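Local coordinates for protein 401aa long hypothetical glucose-1-phosphate thymidylyltransferase (Sulfolobus tokodaii, PDB 2GGQ) that acts as a bifunctional enzyme in the synthesis of UDP-N-acetylglucosamine and UDP-N-acetylgalactosamine, and binds nucleoside triphosphates in its nucleotidyltransferase part, at residues A[22-27]-A[59-64]; A[85-90]-A[166-171]; A[102-107]-A[200-205]. All coordinates share one frame; numbering follows the deposited sequence.

Contact 1 of 3, residues A[22-27]-A[59-64]. With TTP (thymidine-5'-triphosphate), chain E.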
loop_
_atom_site.group_PDB
_atom_site.type_symbol
_atom_site.label_atom_id
_atom_site.label_comp_id
_atom_site.label_asym_id
_atom_site.label_seq_id
_atom_site.Cartn_x
_atom_site.Cartn_y
_atom_site.Cartn_z
ATOM N N PRO A 22 4.415 5.840 7.517
ATOM C CA PRO A 22 3.610 6.407 6.458
ATOM C C PRO A 22 3.250 5.377 5.404
ATOM O O PRO A 22 4.001 4.422 5.184
ATOM C CB PRO A 22 4.528 7.494 5.832
ATOM C CG PRO A 22 5.599 7.797 6.922
ATOM C CD PRO A 22 5.758 6.454 7.622
ATOM N N LYS A 23 2.106 5.580 4.771
ATOM C CA LYS A 23 1.621 4.696 3.709
ATOM C C LYS A 23 2.665 4.490 2.610
ATOM O O LYS A 23 2.757 3.391 2.027
ATOM C CB LYS A 23 0.257 5.207 3.214
ATOM C CG LYS A 23 -0.381 4.574 1.960
ATOM C CD LYS A 23 -1.964 4.737 1.898
ATOM C CE LYS A 23 -2.510 6.155 2.083
ATOM N NZ LYS A 23 -3.801 6.343 1.330
ATOM N N ALA A 24 3.481 5.529 2.359
ATOM C CA ALA A 24 4.538 5.469 1.329
ATOM C C ALA A 24 5.584 4.391 1.634
ATOM O O ALA A 24 6.321 3.972 0.753
ATOM C CB ALA A 24 5.231 6.894 1.178
ATOM N N PHE A 25 5.650 3.943 2.890
ATOM C CA PHE A 25 6.638 2.913 3.270
ATOM C C PHE A 25 6.070 1.496 3.465
ATOM O O PHE A 25 6.742 0.610 4.003
ATOM C CB PHE A 25 7.447 3.378 4.478
ATOM C CG PHE A 25 8.363 4.550 4.166
ATOM C CD1 PHE A 25 9.595 4.329 3.572
ATOM C CD2 PHE A 25 7.987 5.862 4.471
ATOM C CE1 PHE A 25 10.440 5.405 3.263
ATOM C CE2 PHE A 25 8.843 6.933 4.187
ATOM C CZ PHE A 25 10.066 6.685 3.576
ATOM N N VAL A 26 4.836 1.293 3.021
ATOM C CA VAL A 26 4.236 -0.058 2.953
ATOM C C VAL A 26 5.123 -0.925 2.052
ATOM O O VAL A 26 5.474 -0.469 0.941
ATOM C CB VAL A 26 2.791 0.012 2.399
ATOM C CG1 VAL A 26 2.302 -1.367 1.823
ATOM C CG2 VAL A 26 1.876 0.482 3.472
ATOM N N PRO A 27 5.522 -2.150 2.530
ATOM C CA PRO A 27 6.373 -2.991 1.695
ATOM C C PRO A 27 5.613 -3.759 0.640
ATOM O O PRO A 27 4.520 -4.242 0.869
ATOM C CB PRO A 27 7.053 -3.961 2.700
ATOM C CG PRO A 27 6.170 -4.014 3.846
ATOM C CD PRO A 27 5.245 -2.797 3.838
ATOM N N GLU A 59 10.289 13.737 9.898
ATOM C CA GLU A 59 11.423 13.024 10.475
ATOM C C GLU A 59 11.592 11.628 9.879
ATOM O O GLU A 59 12.705 11.232 9.522
ATOM C CB GLU A 59 11.255 12.936 12.003
ATOM C CG GLU A 59 11.617 11.555 12.596
ATOM C CD GLU A 59 11.814 11.573 14.095
ATOM O OE1 GLU A 59 11.058 12.293 14.802
ATOM O OE2 GLU A 59 12.728 10.851 14.562
ATOM N N TYR A 60 10.488 10.880 9.790
ATOM C CA TYR A 60 10.515 9.522 9.282
ATOM C C TYR A 60 11.055 9.488 7.842
ATOM O O TYR A 60 11.944 8.682 7.513
ATOM C CB TYR A 60 9.110 8.902 9.369
ATOM C CG TYR A 60 9.058 7.411 9.139
ATOM C CD1 TYR A 60 8.816 6.529 10.191
ATOM C CD2 TYR A 60 9.277 6.875 7.868
ATOM C CE1 TYR A 60 8.760 5.158 9.957
ATOM C CE2 TYR A 60 9.243 5.546 7.647
ATOM C CZ TYR A 60 8.969 4.684 8.674
ATOM O OH TYR A 60 8.925 3.340 8.387
ATOM N N PHE A 61 10.517 10.367 6.998
ATOM C CA PHE A 61 10.957 10.464 5.597
ATOM C C PHE A 61 12.429 10.870 5.484
ATOM O O PHE A 61 13.203 10.237 4.749
ATOM C CB PHE A 61 10.072 11.437 4.823
ATOM C CG PHE A 61 8.752 10.839 4.338
ATOM C CD1 PHE A 61 8.643 10.288 3.049
ATOM C CD2 PHE A 61 7.635 10.850 5.158
ATOM C CE1 PHE A 61 7.418 9.754 2.574
ATOM C CE2 PHE A 61 6.397 10.329 4.706
ATOM C CZ PHE A 61 6.299 9.780 3.401
ATOM N N GLU A 62 12.829 11.908 6.223
ATOM C CA GLU A 62 14.235 12.363 6.157
ATOM C C GLU A 62 15.211 11.233 6.458
ATOM O O GLU A 62 16.205 11.062 5.754
ATOM C CB GLU A 62 14.481 13.601 7.045
ATOM C CG GLU A 62 14.315 14.922 6.272
ATOM C CD GLU A 62 13.852 16.106 7.115
ATOM O OE1 GLU A 62 13.687 15.955 8.348
ATOM O OE2 GLU A 62 13.642 17.196 6.520
ATOM N N LYS A 63 14.880 10.430 7.468
ATOM C CA LYS A 63 15.713 9.318 7.911
ATOM C C LYS A 63 15.795 8.131 6.940
ATOM O O LYS A 63 16.764 7.376 6.990
ATOM C CB LYS A 63 15.239 8.836 9.276
ATOM C CG LYS A 63 15.167 9.933 10.320
ATOM C CD LYS A 63 14.580 9.419 11.631
ATOM C CE LYS A 63 15.122 10.203 12.825
ATOM N NZ LYS A 63 16.615 10.045 12.926
ATOM N N LYS A 64 14.787 7.957 6.076
ATOM C CA LYS A 64 14.730 6.811 5.153
ATOM C C LYS A 64 15.209 7.117 3.730
ATOM O O LYS A 64 15.665 6.213 3.013
ATOM C CB LYS A 64 13.302 6.257 5.073
ATOM C CG LYS A 64 12.678 5.841 6.402
ATOM C CD LYS A 64 13.402 4.651 7.042
ATOM C CE LYS A 64 13.028 3.339 6.379
ATOM N NZ LYS A 64 13.487 2.161 7.193
HETATM P PA TTP E . -6.654 9.685 -0.183
HETATM O O1A TTP E . -8.116 9.498 -0.584
HETATM O O2A TTP E . -5.736 9.436 -1.384
HETATM O O3A TTP E . -6.245 8.621 1.010
HETATM P PB TTP E . -5.558 9.158 2.367
HETATM O O1B TTP E . -4.403 8.394 2.931
HETATM O O2B TTP E . -4.980 10.532 2.138
HETATM O O3B TTP E . -6.794 9.410 3.346
HETATM P PG TTP E . -7.469 8.419 4.386
HETATM O O1G TTP E . -6.847 7.034 4.268
HETATM O O2G TTP E . -7.324 8.956 5.791
HETATM O O3G TTP E . -8.934 8.473 4.011
HETATM O "O5'" TTP E . -6.500 11.166 0.486
HETATM C "C5'" TTP E . -7.520 11.657 1.391
HETATM C "C4'" TTP E . -7.124 12.644 2.511
HETATM O "O4'" TTP E . -5.742 13.052 2.619
HETATM C "C3'" TTP E . -7.826 13.945 2.229
HETATM O "O3'" TTP E . -8.103 14.559 3.501
HETATM C "C2'" TTP E . -6.811 14.777 1.431
HETATM C "C1'" TTP E . -5.523 14.422 2.157
HETATM N N1 TTP E . -4.218 14.555 1.437
HETATM C C2 TTP E . -3.302 15.611 1.795
HETATM O O2 TTP E . -3.576 16.480 2.661
HETATM N N3 TTP E . -2.102 15.716 1.214
HETATM C C4 TTP E . -1.719 14.838 0.288
HETATM O O4 TTP E . -0.589 14.970 -0.214
HETATM C C5 TTP E . -2.620 13.740 -0.115
HETATM C C5M TTP E . -2.199 12.737 -1.165
HETATM C C6 TTP E . -3.868 13.650 0.504
#

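Contact 2 of 3, residues A[85-90]-A[166-171]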
loop_
_atom_site.group_PDB
_atom_site.type_symbol
_atom_site.label_atom_id
_atom_site.label_comp_id
_atom_site.label_asym_id
_atom_site.label_seq_id
_atom_site.Cartn_x
_atom_site.Cartn_y
_atom_site.Cartn_z
ATOM N N LEU A 85 0.671 23.188 -3.227
ATOM C CA LEU A 85 1.023 24.541 -2.788
ATOM C C LEU A 85 2.363 24.647 -2.084
ATOM O O LEU A 85 2.868 25.756 -1.889
ATOM C CB LEU A 85 -0.054 25.134 -1.880
ATOM C CG LEU A 85 -1.433 25.401 -2.466
ATOM C CD1 LEU A 85 -2.300 25.974 -1.347
ATOM C CD2 LEU A 85 -1.393 26.347 -3.679
ATOM N N SER A 86 2.927 23.507 -1.677
ATOM C CA SER A 86 4.318 23.445 -1.191
ATOM C C SER A 86 5.236 22.966 -2.318
ATOM O O SER A 86 6.471 22.967 -2.186
ATOM C CB SER A 86 4.430 22.518 0.033
ATOM O OG SER A 86 3.449 22.820 1.008
ATOM N N ALA A 87 4.642 22.547 -3.430
ATOM C CA ALA A 87 5.416 22.189 -4.615
ATOM C C ALA A 87 5.950 23.477 -5.243
ATOM O O ALA A 87 5.184 24.393 -5.566
ATOM C CB ALA A 87 4.562 21.388 -5.615
ATOM N N LYS A 88 7.271 23.566 -5.364
ATOM C CA LYS A 88 7.896 24.738 -5.970
ATOM C C LYS A 88 8.421 24.392 -7.347
ATOM O O LYS A 88 9.462 23.720 -7.497
ATOM C CB LYS A 88 8.998 25.306 -5.068
ATOM C CG LYS A 88 8.444 26.327 -4.085
ATOM C CD LYS A 88 9.112 26.270 -2.721
ATOM C CE LYS A 88 8.209 26.961 -1.681
ATOM N NZ LYS A 88 7.932 28.394 -2.042
ATOM N N PHE A 89 7.667 24.822 -8.357
ATOM C CA PHE A 89 8.152 24.732 -9.712
ATOM C C PHE A 89 7.620 25.839 -10.604
ATOM O O PHE A 89 6.491 26.363 -10.446
ATOM C CB PHE A 89 7.879 23.347 -10.335
ATOM C CG PHE A 89 6.422 23.032 -10.510
ATOM C CD1 PHE A 89 5.813 23.179 -11.749
ATOM C CD2 PHE A 89 5.660 22.557 -9.434
ATOM C CE1 PHE A 89 4.461 22.885 -11.918
ATOM C CE2 PHE A 89 4.312 22.244 -9.608
ATOM C CZ PHE A 89 3.717 22.415 -10.864
ATOM N N ASN A 90 8.483 26.167 -11.543
ATOM C CA ASN A 90 8.151 26.956 -12.706
ATOM C C ASN A 90 8.376 25.977 -13.842
ATOM O O ASN A 90 9.207 25.071 -13.709
ATOM C CB ASN A 90 9.131 28.128 -12.834
ATOM C CG ASN A 90 9.317 28.914 -11.528
ATOM O OD1 ASN A 90 8.418 29.633 -11.078
ATOM N ND2 ASN A 90 10.510 28.794 -10.930
ATOM N N ASP A 166 0.885 26.722 -14.875
ATOM C CA ASP A 166 -0.477 27.256 -14.964
ATOM C C ASP A 166 -1.329 27.042 -13.700
ATOM O O ASP A 166 -2.345 27.696 -13.521
ATOM C CB ASP A 166 -1.133 27.043 -16.328
ATOM C CG ASP A 166 -0.364 27.753 -17.426
ATOM O OD1 ASP A 166 0.150 28.876 -17.187
ATOM O OD2 ASP A 166 -0.241 27.171 -18.509
ATOM N N ILE A 167 -1.042 26.041 -12.878
ATOM C CA ILE A 167 -1.989 25.022 -12.546
ATOM C C ILE A 167 -2.271 25.880 -11.276
ATOM O O ILE A 167 -3.389 25.957 -10.769
ATOM C CB ILE A 167 -1.430 23.605 -12.143
ATOM C CG1 ILE A 167 -2.454 22.859 -11.265
ATOM C CG2 ILE A 167 -0.110 23.657 -11.330
ATOM C CD1 ILE A 167 -3.811 22.530 -11.898
ATOM N N PHE A 168 -1.227 26.580 -10.818
ATOM C CA PHE A 168 -1.288 27.451 -9.637
ATOM C C PHE A 168 -2.229 28.664 -9.785
ATOM O O PHE A 168 -2.799 29.136 -8.796
ATOM C CB PHE A 168 0.107 27.904 -9.245
ATOM C CG PHE A 168 1.009 26.775 -8.811
ATOM C CD1 PHE A 168 0.850 26.187 -7.547
ATOM C CD2 PHE A 168 2.014 26.297 -9.653
ATOM C CE1 PHE A 168 1.663 25.145 -7.143
ATOM C CE2 PHE A 168 2.845 25.262 -9.255
ATOM C CZ PHE A 168 2.669 24.677 -7.995
ATOM N N THR A 169 -2.373 29.161 -11.013
ATOM C CA THR A 169 -3.323 30.225 -11.330
ATOM C C THR A 169 -4.714 29.741 -10.973
ATOM O O THR A 169 -5.516 30.478 -10.380
ATOM C CB THR A 169 -3.276 30.553 -12.813
ATOM O OG1 THR A 169 -1.922 30.820 -13.176
ATOM C CG2 THR A 169 -4.149 31.747 -13.139
ATOM N N TYR A 170 -4.974 28.475 -11.312
ATOM C CA TYR A 170 -6.271 27.854 -11.074
ATOM C C TYR A 170 -6.474 27.364 -9.642
ATOM O O TYR A 170 -7.604 27.354 -9.155
ATOM C CB TYR A 170 -6.517 26.753 -12.089
ATOM C CG TYR A 170 -6.533 27.303 -13.485
ATOM C CD1 TYR A 170 -5.399 27.244 -14.286
ATOM C CD2 TYR A 170 -7.676 27.923 -14.000
ATOM C CE1 TYR A 170 -5.401 27.765 -15.577
ATOM C CE2 TYR A 170 -7.685 28.447 -15.286
ATOM C CZ TYR A 170 -6.544 28.368 -16.068
ATOM O OH TYR A 170 -6.541 28.873 -17.346
ATOM N N LEU A 171 -5.388 26.980 -8.969
ATOM C CA LEU A 171 -5.464 26.618 -7.556
ATOM C C LEU A 171 -5.845 27.809 -6.682
ATOM O O LEU A 171 -6.391 27.630 -5.587
ATOM C CB LEU A 171 -4.151 26.025 -7.056
ATOM C CG LEU A 171 -3.911 24.539 -7.313
ATOM C CD1 LEU A 171 -2.414 24.294 -7.380
ATOM C CD2 LEU A 171 -4.594 23.650 -6.258
#

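Contact 3 of 3, residues A[102-107]-A[200-205]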
loop_
_atom_site.group_PDB
_atom_site.type_symbol
_atom_site.label_atom_id
_atom_site.label_comp_id
_atom_site.label_asym_id
_atom_site.label_seq_id
_atom_site.Cartn_x
_atom_site.Cartn_y
_atom_site.Cartn_z
ATOM N N PHE A 102 2.052 0.905 -9.540
ATOM C CA PHE A 102 1.773 0.561 -10.933
ATOM C C PHE A 102 2.956 -0.220 -11.500
ATOM O O PHE A 102 4.040 -0.230 -10.932
ATOM C CB PHE A 102 1.429 1.816 -11.737
ATOM C CG PHE A 102 2.351 2.950 -11.491
ATOM C CD1 PHE A 102 3.459 3.130 -12.289
ATOM C CD2 PHE A 102 2.123 3.836 -10.446
ATOM C CE1 PHE A 102 4.316 4.180 -12.060
ATOM C CE2 PHE A 102 2.988 4.869 -10.214
ATOM C CZ PHE A 102 4.080 5.039 -11.022
ATOM N N SER A 103 2.727 -0.925 -12.590
ATOM C CA SER A 103 3.616 -2.021 -12.974
ATOM C C SER A 103 4.907 -1.615 -13.674
ATOM O O SER A 103 5.858 -2.414 -13.746
ATOM C CB SER A 103 2.858 -2.989 -13.870
ATOM O OG SER A 103 2.509 -2.344 -15.068
ATOM N N ASN A 104 4.922 -0.397 -14.219
ATOM C CA ASN A 104 6.048 0.077 -15.030
ATOM C C ASN A 104 6.047 1.604 -15.188
ATOM O O ASN A 104 5.048 2.266 -14.914
ATOM C CB ASN A 104 6.075 -0.608 -16.415
ATOM C CG ASN A 104 4.770 -0.444 -17.173
ATOM O OD1 ASN A 104 4.259 0.675 -17.333
ATOM N ND2 ASN A 104 4.221 -1.569 -17.661
ATOM N N GLU A 105 7.167 2.134 -15.667
ATOM C CA GLU A 105 7.389 3.574 -15.795
ATOM C C GLU A 105 7.058 4.112 -17.197
ATOM O O GLU A 105 6.963 5.328 -17.390
ATOM C CB GLU A 105 8.853 3.881 -15.453
ATOM C CG GLU A 105 9.856 3.402 -16.511
ATOM C CD GLU A 105 10.212 1.910 -16.466
ATOM O OE1 GLU A 105 9.606 1.107 -15.709
ATOM O OE2 GLU A 105 11.149 1.537 -17.200
ATOM N N LYS A 106 6.886 3.212 -18.167
ATOM C CA LYS A 106 6.617 3.589 -19.562
ATOM C C LYS A 106 5.733 4.827 -19.732
ATOM O O LYS A 106 5.997 5.655 -20.604
ATOM C CB LYS A 106 6.100 2.397 -20.400
ATOM C CG LYS A 106 7.231 1.378 -20.788
ATOM C CD LYS A 106 6.743 0.228 -21.732
ATOM C CE LYS A 106 6.436 -1.056 -20.942
ATOM N NZ LYS A 106 5.541 -2.032 -21.652
ATOM N N GLU A 107 4.718 4.990 -18.880
ATOM C CA GLU A 107 3.783 6.085 -19.053
ATOM C C GLU A 107 4.345 7.387 -18.537
ATOM O O GLU A 107 4.093 8.452 -19.100
ATOM C CB GLU A 107 2.453 5.780 -18.369
ATOM C CG GLU A 107 1.991 4.349 -18.587
ATOM C CD GLU A 107 1.418 4.118 -19.962
ATOM O OE1 GLU A 107 1.354 5.094 -20.766
ATOM O OE2 GLU A 107 1.030 2.953 -20.236
ATOM N N ILE A 200 -3.924 10.119 -21.131
ATOM C CA ILE A 200 -3.204 8.930 -21.614
ATOM C C ILE A 200 -3.730 7.733 -20.830
ATOM O O ILE A 200 -3.696 7.768 -19.613
ATOM C CB ILE A 200 -1.649 9.008 -21.352
ATOM C CG1 ILE A 200 -1.052 10.379 -21.699
ATOM C CG2 ILE A 200 -0.918 7.819 -22.024
ATOM C CD1 ILE A 200 -1.313 10.853 -23.059
ATOM N N GLU A 201 -4.218 6.700 -21.521
ATOM C CA GLU A 201 -4.751 5.514 -20.850
ATOM C C GLU A 201 -3.603 4.603 -20.440
ATOM O O GLU A 201 -2.823 4.145 -21.272
ATOM C CB GLU A 201 -5.764 4.747 -21.722
ATOM C CG GLU A 201 -6.607 3.699 -20.951
ATOM C CD GLU A 201 -7.008 2.444 -21.784
ATOM O OE1 GLU A 201 -6.837 2.417 -23.037
ATOM O OE2 GLU A 201 -7.494 1.465 -21.167
ATOM N N TYR A 202 -3.499 4.379 -19.134
ATOM C CA TYR A 202 -2.522 3.460 -18.578
ATOM C C TYR A 202 -3.065 2.068 -18.856
ATOM O O TYR A 202 -4.220 1.795 -18.533
ATOM C CB TYR A 202 -2.434 3.664 -17.053
ATOM C CG TYR A 202 -1.325 2.864 -16.438
ATOM C CD1 TYR A 202 -0.061 3.420 -16.277
ATOM C CD2 TYR A 202 -1.516 1.542 -16.043
ATOM C CE1 TYR A 202 0.983 2.691 -15.724
ATOM C CE2 TYR A 202 -0.468 0.801 -15.501
ATOM C CZ TYR A 202 0.777 1.383 -15.348
ATOM O OH TYR A 202 1.845 0.684 -14.814
ATOM N N GLU A 203 -2.255 1.183 -19.421
ATOM C CA GLU A 203 -2.746 -0.173 -19.764
ATOM C C GLU A 203 -2.321 -1.335 -18.828
ATOM O O GLU A 203 -3.027 -2.356 -18.731
ATOM C CB GLU A 203 -2.411 -0.495 -21.221
ATOM C CG GLU A 203 -3.175 0.408 -22.200
ATOM C CD GLU A 203 -2.990 0.012 -23.668
ATOM O OE1 GLU A 203 -3.508 -1.063 -24.071
ATOM O OE2 GLU A 203 -2.351 0.798 -24.421
ATOM N N GLY A 204 -1.176 -1.200 -18.166
ATOM C CA GLY A 204 -0.696 -2.256 -17.235
ATOM C C GLY A 204 -1.469 -2.344 -15.908
ATOM O O GLY A 204 -2.624 -1.897 -15.774
ATOM N N TYR A 205 -0.823 -2.938 -14.913
ATOM C CA TYR A 205 -1.396 -3.062 -13.580
ATOM C C TYR A 205 -1.283 -1.746 -12.822
ATOM O O TYR A 205 -0.247 -1.118 -12.812
ATOM C CB TYR A 205 -0.643 -4.140 -12.813
ATOM C CG TYR A 205 -1.154 -4.336 -11.408
ATOM C CD1 TYR A 205 -2.358 -4.997 -11.185
ATOM C CD2 TYR A 205 -0.425 -3.898 -10.304
ATOM C CE1 TYR A 205 -2.832 -5.202 -9.892
ATOM C CE2 TYR A 205 -0.899 -4.106 -8.997
ATOM C CZ TYR A 205 -2.098 -4.747 -8.815
ATOM O OH TYR A 205 -2.581 -4.965 -7.549
#

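Contact 1 of 3, residues A[22-27]-A[59-64]
Phe-25, from the segment 22-27, lies against helix 58-64 and meets three of its side chains in turn. Phe-25 CB is 4.2 Å from Tyr-60 OH, and from there the two side chains run alongside each other, pointing opposite ways. Further out, Phe-25 CD2 comes to 3.4 Å from Tyr-60 CE2, which sits above one face of the Phe-25 ring near its rim; the planes are inclined by 54°. Phe-25 CE2 stands 3.5 Å above the face of Phe-61, also off-centre. At the tip, Phe-25 CZ ends between Phe-61 CD1 and Lys-64 CB, the latter at 3.6 Å. Pro-22 adds a CH-pi contact, its CD over the middle of the Tyr-60 ring, 3.5 Å from the centroid, and its CG packs on Phe-61 CE2. Tyr-60 has CG anti to the backbone N (chi1 -168°), which directs its ring toward the loop, where one face takes Pro-22 CD while CE2 meets Phe-25. Lys-23 NZ donates a 2.7 Å hydrogen bond to TTP O1B and forms a salt bridge with Asp-99. The aromatic cluster thus lies behind the segment whose lysine grips the triphosphate, in the nucleotide-binding site of a GT-A type nucleotidyltransferase domain.

Contact 2 of 3, residues A[85-90]-A[166-171]
Phe-168, projecting from helix 167-173, carries this contact by inserting its ring against the irregular chain 85-90. Among the aromatic contacts, the ring end of Phe-168 meets Phe-89 obliquely: Phe-168 CZ lies 3.3 Å from Phe-89 CE2, and Phe-168 CE2 stands above one face of Phe-89 toward its rim. The planes make an angle of 56° and the centroids are 5.0 Å apart. Phe-89 has CG between its backbone N and carbonyl carbon (chi1 65°), which swings the ring over the end of Phe-168, and Phe-4 meets the same ring. Contacts of aliphatic groups are looser. Ile-167 CG2 lies 4.1 Å from Phe-89 CZ and also over a face of its neighbour Phe-168; Leu-85 lies at the edge of the Phe-168 ring, its CA 4.4 Å from Phe-168 CE1, and its CD2 reaches Leu-171 CD1. Both leucines also touch Leu-182. The one polar atom in close touch is Ala-87 O, 3.5 Å from Phe-168 CZ. Ile-167 and Leu-171 also touch helix 184-194, linking it to the 85-90 segment. Contact between the two segments is therefore almost wholly apolar: their association rests on shape and on the burial of rings and methyl groups, without directional bonds between them to fix the register.

Contact 3 of 3, residues A[102-107]-A[200-205]
Tyr-202 pushes its ring across to the segment 102-107, where its hydroxyl shares a 3.1 Å hydrogen bond with Ser-103 OG; either oxygen could be the donor. The same Tyr-202 OH stands 2.9 Å from Ser-103 N and 3.3 Å from Phe-102 CB, the Phe-102 and Tyr-202 side chains being nearly perpendicular. Nearer the ring's root, Glu-107 CG lies 3.2 Å from Tyr-202 CD1, its carboxylate plane turned 52° from the ring. Were Tyr-202 replaced by an alanine, Ser-103 OG would probably lose its hydroxyl partner and a gap would open beside Glu-107. Next come the main-chain donors: Ser-103 N gives a weak hydrogen bond to Tyr-205 O (3.0 Å), and Tyr-205 N returns a weak one to Ser-103 OG (3.4 Å). Ser-103 can serve both Tyr-202 and Tyr-205 because its OG lies between its own N and carbonyl carbon (chi1 65°). Further out, Tyr-205 stacks on Trp-221 of helix 212-225, Phe-102 meets Tyr-40, and Tyr-202 packs on Ile-120 while its backbone bonds to Gly-121. The arrangement ties the turn leading into helix 106-111 to the region of edge strand 197-201, at the margin of the mixed sheet of the GT-A type nucleotidyltransferase fold.

Overall arrangement
All three contacts fall within the nucleotidyltransferase part of the chain, with centres 24 to 25 Å apart, and none touches another; the nearest atoms of any two are about 11 to 15 Å apart. Contact 1 closes before the others open, whereas contacts 2 and 3 alternate along the chain, interlocking its course from 85 to 205. Each is related to the seven-stranded mixed sheet differently: helix 58-64 of contact 1 links strands 48-53 and 69-72, the latter one margin of the sheet; the 85-90 loop of contact 2 leads into strand 93-97; contact 3 reaches strand 197-201, the other margin. Contact 1 alone bonds the bound TTP, and it also borders the C-terminal hexapeptide-repeat part through Pro-27 and Met-301.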